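Local coordinates for alpha-galactosidase (Lactobacillus brevis, PDB 3MI6), which probably hydrolyses terminal, non-reducing alpha-D-galactose residues from alpha-galactosides such as galacto-oligosaccharides, galactomannans and galactolipids, as a family 36 glycoside hydrolase, at residues D[23-28]-D[103-108]; D[114-117]-D[123-126]; D[351-356]-D[405-410]; D[375-380]-D[442-447]; D[682-687]-D[730-735]. All blocks are in the same frame, centred on the assembly; numbering follows the deposited sequence.

Interaction 1: residues D[23-28]-D[103-108]; sequences FQIMKN and LTYDHY
I25, the last strand residue of 23-28, lays its side chain across the ring of Y105, and this apolar pair carries most of the contact. The evidence for a CH-pi contact is that I25 CG1 stands 4.0 Å from the centroid of the Y105 ring and only 21° off the ring normal. The other branch, CG2, lies anti to the backbone N of I25 (chi1 of CG1 -61°) and reaches the root of the tyrosine, with I25 CG2 to Y105 CB at 3.6 Å. The tip of the longer arm follows the ring rim, I25 CD1 to Y105 CD1 being 3.7 Å. The two side chains cross at about a right angle; the isoleucine touches mainly CB, CG and CD1, the part of the tyrosine nearest its backbone. The backbone N of H107 lies over the opposite face of the same ring, offset toward the rim. F12 and F138 touch both I25 and Y105 and complete the apolar cluster.

Further on, beyond the end of the strand, N28 approaches L103 through backbone only. Its own amide is engaged locally, OD1 accepting from the backbone N of E30 as in an Asx turn, while the backbone of G29 bonds to that of Y105. No hydrogen bond joins the two segments themselves. Beside that G29-Y105 bond, the end of strand 19-25, from a small four-stranded antiparallel sheet, packs by side chains on strand 103-112, an outermost strand of the nine-stranded antiparallel sheet in the family 36 N-terminal beta domain.

Interaction 2: residues D[114-117]-D[123-126]; sequences KQRL and TFDD
Charge and aromatic stacking meet at R116, whose guanidinium serves F124 with its face and D126 with its edge. The salt bridge runs from R116 NH1 to D126 OD2 at 2.8 Å with an N-H...O angle of 170°; D126 OD2 accepts through its syn lone pair, with the oxygen in the guanidinium plane of R116, and guanidinium and carboxylate are nearly coplanar. NH2 adds a weak second bond to the same oxygen. Over the flat side, R116 CZ stands 4.0 Å from the centroid of the F124 ring, the planes lie 17° apart, and NH2 sits above the ring centre, a stacked cation-pi pair. A carboxylate at the edge and a ring on one face together fix the rotation of the guanidinium. F124 CG lies between the backbone N and the carbonyl carbon (chi1 47°), which swings the ring to the arginine's side.

Both segments belong to the long connection between strands 103-112 and 132-140, adjacent antiparallel strands of the nine-stranded sheet; the loop doubles back on itself, bringing the CA atoms of K114 and F124 close together.

Hydrogen bonds sew the doubled loop at its other end. D125 N gives a backbone bond to K114 O at 3.2 Å. The lysine chain, bent at chi2 and chi4, curls back so that K114 NZ reaches T123 O at 2.9 Å and Q115 O at 3.2 Å, with a weak third bond to T123 OG1. The strongest partner of this buried ammonium is E295, which forms a salt bridge with NZ and accepts from T123 OG1, so one carboxylate of strand 290-301 ties together lysine and threonine.

Interaction 3: residues D[351-356]-D[405-410]; sequences TIVNQA and QGMKFG
V353 and M407, a selenomethionine, make the apolar half of the contact. The terminal methyl does the touching: M407 CE lies 3.3 Å from V353 CG1, and it also sits beside the backbone carbonyl of V353, although such close approaches carry little weight at this resolution. The two side chains slide past each other in opposite directions. The M407 chain runs out straight and then folds at chi3 (-77°), which turns the methyl onto the helix. The amides of N354 and Q405 also meet, their planes 89° apart; as modelled, the nitrogens face each other, so no hydrogen bond forms and the amide orientations are doubtful.

In the next shell, G406, between Q405 and M407, ends helix 394-404 in a Schellman motif with positive phi (76°), and the chain turns there toward strand 408-413. The carbonyl of Q405 accepts from NZ of K357, near the end of helix 346-358.

V353 also rests on F364 and M407 on V402, so the contact lies where helices 346-358 and 394-404, outside the parallel eight-stranded barrel, come together beside F364 of strand 363-366, just before the chain enters the neighbouring parallel strand 408-413.

Interaction 4: residues D[375-380]-D[442-447]; sequences DDDTTS and PGRHQF
R444 bonds through NE to D377 OD2, a salt bridge of 3.1 Å with an N-H...O angle of 164°. The oxygen lies near the guanidinium plane, and is met on its anti side; carboxylate and guanidinium stand 72° apart, so this is a single-pronged grip and not a paired one. CG of the arginine is anti to the backbone N (chi1 -164°), and the chain then runs extended from CG to NE, carrying the guanidinium to D377. Its far end comes close to N481 and D368; all three are predicted to bind substrate, consistent with D377 acting as a second-shell residue that steadies the arginine.

R444 and H445 are the central residues of a type I' beta turn from G443 to Q446, both with positive phi. The turn belongs to a loop of the catalytic barrel domain that follows strand 417-418, and meets another loop that follows strand 363-366. G443 N to Q446 O, at 3.1 Å, and a weak Q446 N to G443 O bond close the turn.

H445 receives the methyl of T378 over one ring face, T378 CG2 lying 3.4 Å from H445 CG. Its ND1 makes a weak bond to the backbone O of D377. H445 also packs on E63 of a neighbouring subunit.

Q446 turns its amide back: NE2 gives a weak bond to R444 O, and a water 3.2 Å from Q446 NE2 and 2.8 Å from D377 O weakly bridges the two loops.

Interaction 5: residues D[682-687]-D[730-735]; sequences FYFKGL and QLFVVT
F682, F684 and F732 set their rings in two orientations, parallel and perpendicular, around one buried core. F684 points its edge toward the face of F732: the ring centroids of F684 and F732 are 5.7 Å apart and their planes meet at 78°, an offset edge-to-face pair. Its leading atom is CZ, which comes 3.9 Å from F732 CB. F682 and F732 are nearly parallel instead, at 7°, but slid so far apart that they barely overlap, the nearest approach being F682 CD2 to F732 CE2 at 4.1 Å. The third side of the triangle is closed within 682-687, where the edge of F682 stands over the face of F684, its CE2 above the ring centre.

The cluster belongs to the antiparallel beta domain at the C terminus. Strand 728-736 supplies one wall, and F732 and V734, two residues apart, both face inward while V733 points away. The opposing wall runs from strand 680-682 into a loop, and A666 of strand 663-670 packs on all three rings.

V734 comes from the opposite direction to F684 and extends the apolar seam, V734 CG2 reaching F684 CE2 at 3.6 Å. With CG1 anti to the backbone N (chi1 179°), it is CG2 that is left to meet the F684 ring.

In the fold
From the N terminus, interaction 1 closes a loop of 74 residues and joins the small first sheet to an edge of the nine-stranded one. Interaction 2 follows in series, closing a five-residue loop in the connection after strand 103-112, its centre about 26 Å from that of interaction 1. In the barrel, interactions 3 and 4, closing loops of 48 and 61 residues, cross: 375-380 falls between 351-356 and 405-410, and 442-447 comes after both. Their centres are about 29 Å apart, interaction 3 among the outer helices and interaction 4 by the predicted substrate site. Interaction 5 closes last, over 42 residues, wholly inside the C-terminal beta domain. None of the five touches another.

Interaction 1: residues D[23-28]-D[103-108]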
# COMPACT_ATOMS: atom_id res chain seq x y z
N PHE D 23 -0.96 32.46 17.02
CA PHE D 23 0.48 32.73 17.06
C PHE D 23 0.86 33.75 18.13
O PHE D 23 -0.00 34.40 18.71
CB PHE D 23 1.02 33.15 15.69
CG PHE D 23 0.44 34.43 15.14
CD1 PHE D 23 -0.80 34.44 14.53
CD2 PHE D 23 1.17 35.62 15.20
CE1 PHE D 23 -1.32 35.61 14.01
CE2 PHE D 23 0.65 36.80 14.68
CZ PHE D 23 -0.60 36.79 14.08
N GLN D 24 2.17 33.89 18.36
CA GLN D 24 2.68 34.71 19.45
C GLN D 24 3.96 35.44 19.07
O GLN D 24 4.85 34.87 18.44
CB GLN D 24 2.94 33.84 20.68
CG GLN D 24 3.31 34.61 21.93
CD GLN D 24 3.50 33.69 23.14
OE1 GLN D 24 3.98 32.56 23.02
NE2 GLN D 24 3.14 34.20 24.32
N ILE D 25 4.06 36.72 19.46
CA ILE D 25 5.31 37.45 19.32
C ILE D 25 6.30 36.93 20.34
O ILE D 25 5.95 36.71 21.51
CB ILE D 25 5.13 38.96 19.49
CG1 ILE D 25 4.17 39.49 18.43
CG2 ILE D 25 6.45 39.66 19.35
CD1 ILE D 25 4.62 39.20 17.01
N MSE D 26 7.53 36.72 19.92
CA MSE D 26 8.47 36.00 20.74
C MSE D 26 9.67 36.80 21.25
O MSE D 26 9.90 37.95 20.85
CB MSE D 26 8.97 34.78 19.98
CG MSE D 26 7.84 33.85 19.56
SE MSE D 26 8.58 32.07 19.32
CE MSE D 26 9.90 32.43 17.92
N LYS D 27 10.40 36.18 22.16
CA LYS D 27 11.59 36.76 22.77
C LYS D 27 12.40 37.59 21.77
O LYS D 27 12.74 38.74 22.05
CB LYS D 27 12.43 35.64 23.38
CG LYS D 27 13.63 36.09 24.17
CD LYS D 27 14.51 34.90 24.57
CE LYS D 27 13.85 34.02 25.65
NZ LYS D 27 13.77 34.68 26.99
N ASN D 28 12.71 37.02 20.61
CA ASN D 28 13.57 37.71 19.66
C ASN D 28 12.86 38.69 18.74
O ASN D 28 13.48 39.27 17.87
CB ASN D 28 14.34 36.72 18.80
CG ASN D 28 13.46 36.06 17.76
OD1 ASN D 28 12.23 36.10 17.84
ND2 ASN D 28 14.09 35.42 16.78
N LEU D 103 13.56 40.72 11.51
CA LEU D 103 12.27 41.28 11.84
C LEU D 103 12.12 41.43 13.34
O LEU D 103 12.60 40.60 14.12
CB LEU D 103 11.14 40.44 11.29
CG LEU D 103 11.01 40.46 9.77
CD1 LEU D 103 9.86 39.58 9.36
CD2 LEU D 103 10.81 41.88 9.28
N THR D 104 11.46 42.52 13.74
CA THR D 104 11.18 42.80 15.12
C THR D 104 9.83 43.47 15.17
O THR D 104 9.65 44.55 14.60
CB THR D 104 12.18 43.77 15.70
OG1 THR D 104 13.50 43.22 15.61
CG2 THR D 104 11.85 44.04 17.15
N TYR D 105 8.89 42.82 15.85
CA TYR D 105 7.53 43.34 16.05
C TYR D 105 7.55 44.76 16.61
O TYR D 105 8.38 45.11 17.46
CB TYR D 105 6.73 42.40 16.96
CG TYR D 105 5.40 42.95 17.44
CD1 TYR D 105 4.27 42.88 16.65
CD2 TYR D 105 5.28 43.53 18.70
CE1 TYR D 105 3.05 43.37 17.08
CE2 TYR D 105 4.06 44.04 19.14
CZ TYR D 105 2.94 43.96 18.33
OH TYR D 105 1.73 44.45 18.77
N ASP D 106 6.61 45.57 16.14
CA ASP D 106 6.48 46.92 16.66
C ASP D 106 5.07 47.20 17.18
O ASP D 106 4.91 47.68 18.31
CB ASP D 106 6.89 47.95 15.60
CG ASP D 106 6.46 49.36 15.95
OD1 ASP D 106 6.72 49.80 17.10
OD2 ASP D 106 5.87 50.03 15.06
N HIS D 107 4.05 46.89 16.37
CA HIS D 107 2.67 47.21 16.73
C HIS D 107 1.69 46.45 15.87
O HIS D 107 2.04 45.99 14.79
CB HIS D 107 2.42 48.71 16.57
CG HIS D 107 2.19 49.14 15.15
ND1 HIS D 107 3.21 49.48 14.30
CD2 HIS D 107 1.04 49.30 14.45
CE1 HIS D 107 2.71 49.83 13.13
NE2 HIS D 107 1.39 49.73 13.19
N TYR D 108 0.44 46.36 16.33
CA TYR D 108 -0.61 45.71 15.55
C TYR D 108 -1.83 46.60 15.43
O TYR D 108 -1.97 47.57 16.16
CB TYR D 108 -1.02 44.39 16.21
CG TYR D 108 -2.04 44.55 17.31
CD1 TYR D 108 -1.65 44.58 18.64
CD2 TYR D 108 -3.39 44.67 17.03
CE1 TYR D 108 -2.58 44.73 19.64
CE2 TYR D 108 -4.31 44.82 18.02
CZ TYR D 108 -3.91 44.85 19.33
OH TYR D 108 -4.83 45.00 20.32

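Interaction 2: residues D[114-117]-D[123-126]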
# COMPACT_ATOMS: atom_id res chain seq x y z
N LYS D 114 -13.31 43.75 5.74
CA LYS D 114 -12.18 43.46 4.90
C LYS D 114 -12.34 44.28 3.61
O LYS D 114 -13.37 44.21 2.96
CB LYS D 114 -12.12 41.94 4.62
CG LYS D 114 -11.12 41.49 3.55
CD LYS D 114 -9.68 41.70 3.97
CE LYS D 114 -8.70 40.97 3.05
NZ LYS D 114 -8.65 41.54 1.70
N GLN D 115 -11.33 45.07 3.27
CA GLN D 115 -11.39 45.88 2.06
C GLN D 115 -10.63 45.21 0.93
O GLN D 115 -9.63 44.54 1.16
CB GLN D 115 -10.78 47.26 2.32
CG GLN D 115 -11.30 47.96 3.57
CD GLN D 115 -12.43 48.93 3.26
OE1 GLN D 115 -12.19 50.03 2.74
NE2 GLN D 115 -13.66 48.54 3.59
N ARG D 116 -11.10 45.42 -0.29
CA ARG D 116 -10.34 45.00 -1.46
C ARG D 116 -8.88 45.50 -1.41
O ARG D 116 -8.55 46.43 -0.66
CB ARG D 116 -11.00 45.50 -2.75
CG ARG D 116 -12.20 44.67 -3.20
CD ARG D 116 -13.11 45.49 -4.09
NE ARG D 116 -14.35 44.78 -4.44
CZ ARG D 116 -15.38 44.60 -3.62
NH1 ARG D 116 -15.35 45.06 -2.38
NH2 ARG D 116 -16.44 43.95 -4.06
N LEU D 117 -8.01 44.86 -2.18
CA LEU D 117 -6.67 45.37 -2.38
C LEU D 117 -6.73 46.36 -3.55
O LEU D 117 -7.62 46.30 -4.39
CB LEU D 117 -5.70 44.24 -2.68
CG LEU D 117 -5.41 43.35 -1.48
CD1 LEU D 117 -4.51 42.16 -1.86
CD2 LEU D 117 -4.82 44.16 -0.35
N THR D 123 -10.15 39.64 -1.52
CA THR D 123 -11.33 39.29 -0.76
C THR D 123 -11.93 40.46 -0.01
O THR D 123 -11.23 41.36 0.41
CB THR D 123 -11.02 38.18 0.23
OG1 THR D 123 -9.77 38.47 0.88
CG2 THR D 123 -10.91 36.87 -0.51
N PHE D 124 -13.24 40.42 0.16
CA PHE D 124 -13.94 41.53 0.74
C PHE D 124 -15.10 41.02 1.58
O PHE D 124 -15.61 39.93 1.33
CB PHE D 124 -14.47 42.39 -0.39
CG PHE D 124 -15.16 41.59 -1.43
CD1 PHE D 124 -16.52 41.32 -1.32
CD2 PHE D 124 -14.46 41.07 -2.50
CE1 PHE D 124 -17.17 40.58 -2.28
CE2 PHE D 124 -15.11 40.32 -3.47
CZ PHE D 124 -16.47 40.07 -3.36
N ASP D 125 -15.50 41.80 2.58
CA ASP D 125 -16.72 41.55 3.33
C ASP D 125 -17.66 42.75 3.19
O ASP D 125 -17.58 43.70 3.96
CB ASP D 125 -16.43 41.27 4.81
CG ASP D 125 -17.70 40.96 5.60
OD1 ASP D 125 -18.71 40.60 4.96
OD2 ASP D 125 -17.70 41.07 6.84
N ASP D 126 -18.54 42.71 2.20
CA ASP D 126 -19.52 43.76 2.01
C ASP D 126 -20.90 43.23 2.35
O ASP D 126 -21.92 43.81 1.97
CB ASP D 126 -19.49 44.25 0.55
CG ASP D 126 -18.17 44.90 0.16
OD1 ASP D 126 -17.61 45.68 0.98
OD2 ASP D 126 -17.70 44.64 -0.97

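Interaction 3: residues D[351-356]-D[405-410]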
# COMPACT_ATOMS: atom_id res chain seq x y z
N THR D 351 -28.26 30.73 -39.63
CA THR D 351 -28.96 29.46 -39.58
C THR D 351 -28.83 28.87 -38.18
O THR D 351 -29.78 28.32 -37.63
CB THR D 351 -28.47 28.45 -40.66
OG1 THR D 351 -27.14 28.00 -40.35
CG2 THR D 351 -28.48 29.09 -42.04
N ILE D 352 -27.64 29.00 -37.58
CA ILE D 352 -27.41 28.50 -36.23
C ILE D 352 -28.28 29.27 -35.25
O ILE D 352 -29.10 28.69 -34.55
CB ILE D 352 -25.91 28.59 -35.82
CG1 ILE D 352 -25.06 27.68 -36.71
CG2 ILE D 352 -25.72 28.20 -34.35
CD1 ILE D 352 -23.65 27.45 -36.20
N VAL D 353 -28.09 30.58 -35.21
CA VAL D 353 -28.83 31.43 -34.28
C VAL D 353 -30.33 31.14 -34.29
O VAL D 353 -30.98 31.16 -33.24
CB VAL D 353 -28.55 32.93 -34.55
CG1 VAL D 353 -29.64 33.80 -33.96
CG2 VAL D 353 -27.20 33.33 -34.00
N ASN D 354 -30.88 30.86 -35.47
CA ASN D 354 -32.31 30.63 -35.64
C ASN D 354 -32.76 29.29 -35.10
O ASN D 354 -33.77 29.21 -34.39
CB ASN D 354 -32.70 30.73 -37.12
CG ASN D 354 -33.07 32.14 -37.52
OD1 ASN D 354 -32.95 32.52 -38.69
ND2 ASN D 354 -33.52 32.94 -36.55
N GLN D 355 -32.02 28.25 -35.44
CA GLN D 355 -32.25 26.93 -34.88
C GLN D 355 -32.04 26.97 -33.37
O GLN D 355 -32.81 26.38 -32.61
CB GLN D 355 -31.31 25.90 -35.50
CG GLN D 355 -31.42 24.50 -34.89
CD GLN D 355 -32.74 23.83 -35.22
OE1 GLN D 355 -32.82 23.01 -36.12
NE2 GLN D 355 -33.78 24.19 -34.48
N ALA D 356 -30.99 27.66 -32.93
CA ALA D 356 -30.66 27.73 -31.52
C ALA D 356 -31.86 28.18 -30.71
O ALA D 356 -32.16 27.62 -29.66
CB ALA D 356 -29.50 28.66 -31.30
N GLN D 405 -34.10 38.49 -31.71
CA GLN D 405 -34.51 37.12 -31.42
C GLN D 405 -34.71 36.86 -29.92
O GLN D 405 -35.03 35.74 -29.52
CB GLN D 405 -33.48 36.14 -32.00
CG GLN D 405 -33.61 35.92 -33.50
CD GLN D 405 -34.91 35.23 -33.85
OE1 GLN D 405 -35.99 35.81 -33.72
NE2 GLN D 405 -34.82 33.97 -34.29
N GLY D 406 -34.53 37.88 -29.09
CA GLY D 406 -34.69 37.75 -27.66
C GLY D 406 -33.53 37.04 -26.99
O GLY D 406 -33.62 36.61 -25.83
N MSE D 407 -32.42 36.92 -27.73
CA MSE D 407 -31.24 36.24 -27.25
C MSE D 407 -30.10 37.17 -26.85
O MSE D 407 -30.14 38.36 -27.12
CB MSE D 407 -30.75 35.26 -28.30
CG MSE D 407 -31.50 33.95 -28.29
SE MSE D 407 -30.66 32.71 -29.53
CE MSE D 407 -31.32 33.44 -31.19
N LYS D 408 -29.09 36.61 -26.20
CA LYS D 408 -27.92 37.39 -25.79
C LYS D 408 -26.80 37.14 -26.76
O LYS D 408 -26.80 36.15 -27.47
CB LYS D 408 -27.49 37.00 -24.38
CG LYS D 408 -28.38 37.56 -23.29
CD LYS D 408 -28.00 36.99 -21.93
CE LYS D 408 -28.72 37.70 -20.79
NZ LYS D 408 -28.28 37.15 -19.48
N PHE D 409 -25.83 38.05 -26.81
CA PHE D 409 -24.75 37.93 -27.77
C PHE D 409 -23.40 38.07 -27.10
O PHE D 409 -23.21 38.94 -26.25
CB PHE D 409 -24.88 38.97 -28.88
CG PHE D 409 -23.81 38.88 -29.91
CD1 PHE D 409 -23.76 37.80 -30.78
CD2 PHE D 409 -22.84 39.86 -30.01
CE1 PHE D 409 -22.77 37.70 -31.72
CE2 PHE D 409 -21.85 39.77 -30.96
CZ PHE D 409 -21.81 38.68 -31.82
N GLY D 410 -22.47 37.21 -27.47
CA GLY D 410 -21.14 37.25 -26.91
C GLY D 410 -20.13 36.99 -28.00
O GLY D 410 -20.46 36.39 -29.03

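Interaction 4: residues D[375-380]-D[442-447]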
# COMPACT_ATOMS: atom_id res chain seq x y z
N ASP D 375 -8.70 33.48 -41.11
CA ASP D 375 -9.22 32.32 -41.82
C ASP D 375 -8.37 31.14 -41.42
O ASP D 375 -8.66 29.99 -41.76
CB ASP D 375 -9.18 32.58 -43.31
CG ASP D 375 -10.07 33.73 -43.72
OD1 ASP D 375 -11.28 33.69 -43.38
OD2 ASP D 375 -9.57 34.69 -44.36
N ASP D 376 -7.33 31.46 -40.67
CA ASP D 376 -6.37 30.49 -40.18
C ASP D 376 -6.08 30.85 -38.75
O ASP D 376 -6.56 31.88 -38.25
CB ASP D 376 -5.08 30.58 -41.00
CG ASP D 376 -4.76 29.29 -41.72
OD1 ASP D 376 -5.64 28.40 -41.77
OD2 ASP D 376 -3.62 29.15 -42.23
N ASP D 377 -5.28 30.03 -38.07
CA ASP D 377 -4.78 30.42 -36.76
C ASP D 377 -3.35 30.97 -36.80
O ASP D 377 -2.52 30.64 -35.95
CB ASP D 377 -4.96 29.32 -35.68
CG ASP D 377 -4.24 28.01 -36.01
OD1 ASP D 377 -3.76 27.83 -37.16
OD2 ASP D 377 -4.17 27.16 -35.09
N THR D 378 -3.07 31.82 -37.79
CA THR D 378 -1.71 32.33 -37.96
C THR D 378 -1.64 33.76 -38.47
O THR D 378 -0.65 34.15 -39.07
CB THR D 378 -0.92 31.46 -38.97
OG1 THR D 378 -1.47 31.64 -40.28
CG2 THR D 378 -0.99 29.99 -38.61
N THR D 379 -2.69 34.54 -38.24
CA THR D 379 -2.78 35.88 -38.83
C THR D 379 -3.86 36.71 -38.16
O THR D 379 -4.87 36.17 -37.73
CB THR D 379 -3.17 35.84 -40.35
OG1 THR D 379 -4.49 36.37 -40.52
CG2 THR D 379 -3.14 34.41 -40.91
N SER D 380 -3.65 38.02 -38.04
CA SER D 380 -4.69 38.97 -37.58
C SER D 380 -4.90 39.04 -36.08
O SER D 380 -5.70 39.85 -35.60
CB SER D 380 -6.10 38.58 -38.06
OG SER D 380 -6.11 38.24 -39.43
N PRO D 442 7.70 30.74 -31.63
CA PRO D 442 6.25 30.84 -31.81
C PRO D 442 5.47 29.90 -30.89
O PRO D 442 5.97 28.86 -30.45
CB PRO D 442 6.05 30.42 -33.26
CG PRO D 442 7.21 29.51 -33.53
CD PRO D 442 8.35 30.12 -32.79
N GLY D 443 4.24 30.28 -30.59
CA GLY D 443 3.32 29.42 -29.87
C GLY D 443 2.02 29.49 -30.63
O GLY D 443 1.43 30.57 -30.74
N ARG D 444 1.59 28.36 -31.18
CA ARG D 444 0.43 28.36 -32.05
C ARG D 444 0.53 29.54 -33.03
O ARG D 444 -0.45 30.27 -33.25
CB ARG D 444 -0.87 28.45 -31.23
CG ARG D 444 -2.12 28.08 -32.01
CD ARG D 444 -3.41 28.47 -31.30
NE ARG D 444 -4.57 28.17 -32.14
CZ ARG D 444 -5.83 28.50 -31.86
NH1 ARG D 444 -6.12 29.15 -30.74
NH2 ARG D 444 -6.81 28.18 -32.70
N HIS D 445 1.72 29.74 -33.59
CA HIS D 445 1.96 30.76 -34.62
C HIS D 445 1.66 32.21 -34.17
O HIS D 445 1.15 33.02 -34.94
CB HIS D 445 1.23 30.39 -35.93
CG HIS D 445 1.06 28.90 -36.12
ND1 HIS D 445 -0.09 28.23 -35.75
CD2 HIS D 445 1.90 27.96 -36.63
CE1 HIS D 445 0.05 26.94 -36.02
NE2 HIS D 445 1.25 26.75 -36.54
N GLN D 446 1.97 32.51 -32.91
CA GLN D 446 1.73 33.83 -32.31
C GLN D 446 2.74 34.16 -31.18
O GLN D 446 3.54 33.32 -30.75
CB GLN D 446 0.31 33.91 -31.76
CG GLN D 446 0.13 33.25 -30.40
CD GLN D 446 -1.32 32.84 -30.12
OE1 GLN D 446 -1.79 32.92 -28.98
NE2 GLN D 446 -2.04 32.40 -31.16
N PHE D 447 2.69 35.40 -30.70
CA PHE D 447 3.60 35.85 -29.65
C PHE D 447 2.82 36.71 -28.69
O PHE D 447 1.67 37.04 -28.97
CB PHE D 447 4.73 36.66 -30.27
CG PHE D 447 5.50 35.90 -31.29
CD1 PHE D 447 5.02 35.79 -32.59
CD2 PHE D 447 6.67 35.24 -30.95
CE1 PHE D 447 5.70 35.07 -33.52
CE2 PHE D 447 7.36 34.52 -31.88
CZ PHE D 447 6.88 34.43 -33.17
O HOH W 1 -2.56 32.84 -34.24

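Interaction 5: residues D[682-687]-D[730-735]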
# COMPACT_ATOMS: atom_id res chain seq x y z
N PHE D 682 -26.66 2.82 -4.87
CA PHE D 682 -26.25 4.21 -4.81
C PHE D 682 -26.53 4.84 -3.43
O PHE D 682 -27.65 4.79 -2.95
CB PHE D 682 -26.97 4.99 -5.89
CG PHE D 682 -26.54 6.41 -5.97
CD1 PHE D 682 -25.23 6.71 -6.30
CD2 PHE D 682 -27.42 7.43 -5.71
CE1 PHE D 682 -24.80 8.02 -6.37
CE2 PHE D 682 -27.00 8.74 -5.78
CZ PHE D 682 -25.69 9.03 -6.10
N TYR D 683 -25.52 5.44 -2.80
CA TYR D 683 -25.74 6.08 -1.49
C TYR D 683 -25.82 7.61 -1.54
O TYR D 683 -24.78 8.28 -1.55
CB TYR D 683 -24.64 5.70 -0.50
CG TYR D 683 -24.60 4.26 -0.13
CD1 TYR D 683 -23.88 3.34 -0.90
CD2 TYR D 683 -25.26 3.79 1.01
CE1 TYR D 683 -23.84 2.00 -0.54
CE2 TYR D 683 -25.22 2.44 1.38
CZ TYR D 683 -24.51 1.56 0.59
OH TYR D 683 -24.46 0.24 0.93
N PHE D 684 -27.02 8.17 -1.55
CA PHE D 684 -27.14 9.63 -1.51
C PHE D 684 -26.42 10.22 -0.29
O PHE D 684 -26.29 9.57 0.76
CB PHE D 684 -28.61 10.05 -1.52
CG PHE D 684 -29.36 9.63 -2.76
CD1 PHE D 684 -29.79 8.32 -2.91
CD2 PHE D 684 -29.63 10.54 -3.77
CE1 PHE D 684 -30.48 7.93 -4.05
CE2 PHE D 684 -30.31 10.15 -4.91
CZ PHE D 684 -30.73 8.85 -5.05
N LYS D 685 -25.94 11.45 -0.45
CA LYS D 685 -25.45 12.25 0.67
C LYS D 685 -26.20 13.59 0.71
O LYS D 685 -26.89 13.97 -0.24
CB LYS D 685 -23.94 12.51 0.56
CG LYS D 685 -23.11 11.39 -0.04
CD LYS D 685 -23.13 10.16 0.81
CE LYS D 685 -21.73 9.74 1.20
NZ LYS D 685 -21.53 8.30 0.88
N GLY D 686 -26.06 14.29 1.83
CA GLY D 686 -26.57 15.64 1.96
C GLY D 686 -28.06 15.83 2.19
O GLY D 686 -28.56 16.94 2.03
N LEU D 687 -28.78 14.79 2.57
CA LEU D 687 -30.22 14.95 2.77
C LEU D 687 -30.58 15.07 4.23
O LEU D 687 -29.78 14.80 5.12
CB LEU D 687 -30.98 13.76 2.16
CG LEU D 687 -30.84 13.54 0.66
CD1 LEU D 687 -31.67 12.34 0.29
CD2 LEU D 687 -31.27 14.77 -0.14
N GLN D 730 -26.89 7.32 -14.99
CA GLN D 730 -28.12 7.20 -14.24
C GLN D 730 -28.33 8.49 -13.43
O GLN D 730 -27.50 8.85 -12.60
CB GLN D 730 -28.04 5.97 -13.34
CG GLN D 730 -27.98 4.68 -14.12
CD GLN D 730 -27.15 3.60 -13.44
OE1 GLN D 730 -26.06 3.85 -12.93
NE2 GLN D 730 -27.66 2.38 -13.45
N LEU D 731 -29.44 9.16 -13.70
CA LEU D 731 -29.80 10.41 -13.08
C LEU D 731 -30.90 10.16 -12.05
O LEU D 731 -31.77 9.32 -12.26
CB LEU D 731 -30.34 11.35 -14.14
CG LEU D 731 -29.85 12.79 -14.25
CD1 LEU D 731 -28.33 12.88 -14.31
CD2 LEU D 731 -30.48 13.38 -15.49
N PHE D 732 -30.87 10.91 -10.96
CA PHE D 732 -31.79 10.74 -9.85
C PHE D 732 -32.31 12.09 -9.35
O PHE D 732 -31.63 12.79 -8.60
CB PHE D 732 -31.06 10.05 -8.71
CG PHE D 732 -30.54 8.69 -9.04
CD1 PHE D 732 -31.38 7.59 -9.03
CD2 PHE D 732 -29.20 8.50 -9.34
CE1 PHE D 732 -30.90 6.33 -9.33
CE2 PHE D 732 -28.72 7.22 -9.64
CZ PHE D 732 -29.56 6.15 -9.64
N VAL D 733 -33.52 12.46 -9.77
CA VAL D 733 -34.17 13.67 -9.29
C VAL D 733 -34.92 13.41 -7.97
O VAL D 733 -35.88 12.64 -7.93
CB VAL D 733 -35.17 14.19 -10.32
CG1 VAL D 733 -35.81 15.48 -9.84
CG2 VAL D 733 -34.49 14.39 -11.66
N VAL D 734 -34.48 14.07 -6.91
CA VAL D 734 -35.03 13.82 -5.58
C VAL D 734 -35.95 14.94 -5.14
O VAL D 734 -35.54 16.08 -5.01
CB VAL D 734 -33.90 13.68 -4.54
CG1 VAL D 734 -34.48 13.43 -3.17
CG2 VAL D 734 -32.97 12.55 -4.94
N THR D 735 -37.21 14.61 -4.90
CA THR D 735 -38.20 15.59 -4.47
C THR D 735 -38.70 15.27 -3.07
O THR D 735 -39.07 14.14 -2.78
CB THR D 735 -39.46 15.59 -5.39
OG1 THR D 735 -39.08 15.86 -6.74
CG2 THR D 735 -40.46 16.66 -4.93